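PDB 2ZHY: ATP:cob(I)alamin adenosyltransferase, putative, which probably transfers the adenosyl group of ATP to the cobalt of reduced cobalamin, giving adenosylcobalamin and triphosphate, and works as a homotrimer. Local coordinates for residues B[127-132]-B[154-159]. Numbering follows the deposited sequence.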
loop_
_atom_site.group_PDB
_atom_site.type_symbol
_atom_site.label_atom_id
_atom_site.label_comp_id
_atom_site.label_asym_id
_atom_site.label_seq_id
_atom_site.Cartn_x
_atom_site.Cartn_y
_atom_site.Cartn_z
ATOM N N VAL B 127 5.688 3.332 -0.204
ATOM C CA VAL B 127 4.886 3.002 -1.369
ATOM C C VAL B 127 5.531 3.649 -2.590
ATOM O O VAL B 127 5.460 3.115 -3.700
ATOM C CB VAL B 127 3.440 3.506 -1.221
ATOM C CG1 VAL B 127 2.645 3.179 -2.483
ATOM C CG2 VAL B 127 2.785 2.841 -0.006
ATOM N N CYS B 128 6.165 4.801 -2.373
ATOM C CA CYS B 128 6.843 5.501 -3.459
ATOM C C CYS B 128 8.008 4.634 -3.928
ATOM O O CYS B 128 8.221 4.464 -5.126
ATOM C CB CYS B 128 7.357 6.864 -2.991
ATOM S SG CYS B 128 8.073 7.874 -4.336
ATOM N N ARG B 129 8.759 4.080 -2.976
ATOM C CA ARG B 129 9.881 3.206 -3.303
ATOM C C ARG B 129 9.367 1.970 -4.039
ATOM O O ARG B 129 10.013 1.469 -4.954
ATOM C CB ARG B 129 10.620 2.786 -2.029
ATOM C CG ARG B 129 11.496 3.875 -1.423
ATOM C CD ARG B 129 12.599 4.272 -2.390
ATOM N NE ARG B 129 13.552 5.210 -1.799
ATOM C CZ ARG B 129 14.448 5.906 -2.497
ATOM N NH1 ARG B 129 14.524 5.770 -3.818
ATOM N NH2 ARG B 129 15.264 6.752 -1.874
ATOM N N ARG B 130 8.205 1.475 -3.627
ATOM C CA ARG B 130 7.600 0.317 -4.273
ATOM C C ARG B 130 7.270 0.652 -5.733
ATOM O O ARG B 130 7.485 -0.160 -6.634
ATOM C CB ARG B 130 6.323 -0.093 -3.533
ATOM C CG ARG B 130 5.518 -1.168 -4.238
ATOM C CD ARG B 130 4.938 -2.169 -3.236
ATOM N NE ARG B 130 4.035 -1.558 -2.258
ATOM C CZ ARG B 130 2.797 -1.147 -2.520
ATOM N NH1 ARG B 130 2.287 -1.264 -3.745
ATOM N NH2 ARG B 130 2.050 -0.649 -1.544
ATOM N N ALA B 131 6.747 1.851 -5.964
ATOM C CA ALA B 131 6.403 2.267 -7.321
ATOM C C ALA B 131 7.688 2.391 -8.138
ATOM O O ALA B 131 7.709 2.084 -9.331
ATOM C CB ALA B 131 5.664 3.605 -7.291
ATOM N N GLU B 132 8.757 2.847 -7.492
ATOM C CA GLU B 132 10.034 2.994 -8.181
ATOM C C GLU B 132 10.547 1.632 -8.642
ATOM O O GLU B 132 11.095 1.516 -9.734
ATOM C CB GLU B 132 11.073 3.662 -7.277
ATOM C CG GLU B 132 12.482 3.699 -7.885
ATOM C CD GLU B 132 13.477 4.473 -7.032
ATOM O OE1 GLU B 132 13.391 4.383 -5.791
ATOM O OE2 GLU B 132 14.351 5.165 -7.603
ATOM N N ARG B 154 13.515 10.945 -6.292
ATOM C CA ARG B 154 13.615 12.159 -5.486
ATOM C C ARG B 154 12.437 12.302 -4.532
ATOM O O ARG B 154 12.607 12.750 -3.399
ATOM C CB ARG B 154 13.697 13.395 -6.387
ATOM C CG ARG B 154 15.038 13.561 -7.088
ATOM C CD ARG B 154 14.984 14.619 -8.180
ATOM N NE ARG B 154 16.286 14.758 -8.825
ATOM C CZ ARG B 154 16.889 13.783 -9.496
ATOM N NH1 ARG B 154 16.303 12.599 -9.615
ATOM N NH2 ARG B 154 18.090 13.986 -10.026
ATOM N N LEU B 155 11.246 11.924 -4.989
ATOM C CA LEU B 155 10.049 12.019 -4.157
ATOM C C LEU B 155 10.182 11.162 -2.895
ATOM O O LEU B 155 9.749 11.572 -1.819
ATOM C CB LEU B 155 8.809 11.598 -4.955
ATOM C CG LEU B 155 7.453 11.607 -4.231
ATOM C CD1 LEU B 155 7.229 12.962 -3.577
ATOM C CD2 LEU B 155 6.330 11.296 -5.226
ATOM N N SER B 156 10.773 9.974 -3.027
ATOM C CA SER B 156 10.971 9.098 -1.876
ATOM C C SER B 156 11.750 9.869 -0.810
ATOM O O SER B 156 11.371 9.890 0.355
ATOM C CB SER B 156 11.760 7.840 -2.269
ATOM O OG SER B 156 11.031 7.036 -3.179
ATOM N N ASP B 157 12.843 10.506 -1.217
ATOM C CA ASP B 157 13.655 11.275 -0.279
ATOM C C ASP B 157 12.916 12.485 0.279
ATOM O O ASP B 157 13.126 12.866 1.433
ATOM C CB ASP B 157 14.954 11.738 -0.946
ATOM C CG ASP B 157 15.886 10.586 -1.254
ATOM O OD1 ASP B 157 15.963 9.650 -0.429
ATOM O OD2 ASP B 157 16.547 10.619 -2.311
ATOM N N LEU B 158 12.055 13.091 -0.536
ATOM C CA LEU B 158 11.297 14.261 -0.110
ATOM C C LEU B 158 10.236 13.870 0.919
ATOM O O LEU B 158 9.983 14.606 1.866
ATOM C CB LEU B 158 10.645 14.949 -1.317
ATOM C CG LEU B 158 9.831 16.212 -1.019
ATOM C CD1 LEU B 158 10.706 17.222 -0.266
ATOM C CD2 LEU B 158 9.298 16.808 -2.329
ATOM N N LEU B 159 9.620 12.706 0.738
ATOM C CA LEU B 159 8.608 12.240 1.688
ATOM C C LEU B 159 9.279 11.940 3.038
ATOM O O LEU B 159 8.691 12.152 4.100
ATOM C CB LEU B 159 7.898 11.000 1.127
ATOM C CG LEU B 159 6.986 11.337 -0.060
ATOM C CD1 LEU B 159 6.609 10.081 -0.834
ATOM C CD2 LEU B 159 5.738 12.067 0.468
#
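C128 and R129 reach across to S156 where helices 116-139 and 146-169 pack antiparallel in the helical bundle of this PduO-type adenosyltransferase. Over these segments the helix axes come within 9.0 Å of each other at 171°, with C128 and S156 level in the register. Small side chains at that level make this the tight part. The sulfur of C128, anti to the backbone N (chi1 -174°), lies against L155 and S156; SG packs 3.8 Å from L155 CG, while CB meets L159 CD1 at 3.9 Å. L42 of helix 31-50 packs on both C128 and L155. The buried hydroxyl of S156 turns back along its own helix and is hydrogen-bonded to the carbonyl of V152.

On the other flank, where R129 and D157 are partly exposed and E132 stays buried, charge holds the helices together. R129 bends at its second torsion, which lays its guanidinium over S156, whose CB presses on one face, 3.2 Å from NE. Beyond it, NH2 forms a rather long salt bridge of 3.3 Å to D157 OD1, which lies oblique to the guanidinium, the two planes being 78° apart. E132 and D157 have further partners on the second subunit, K28 and R11 respectively, so this network also ties neighbouring chains together. R129 and E132 bind ATP and D157 belongs to the magnesium site, so the flank is active-site wall. Between the two ATP-binding residues the grip is firmer: R129 NH1 donates in the guanidinium plane to the syn lone pair of E132 OE1, at 2.7 Å.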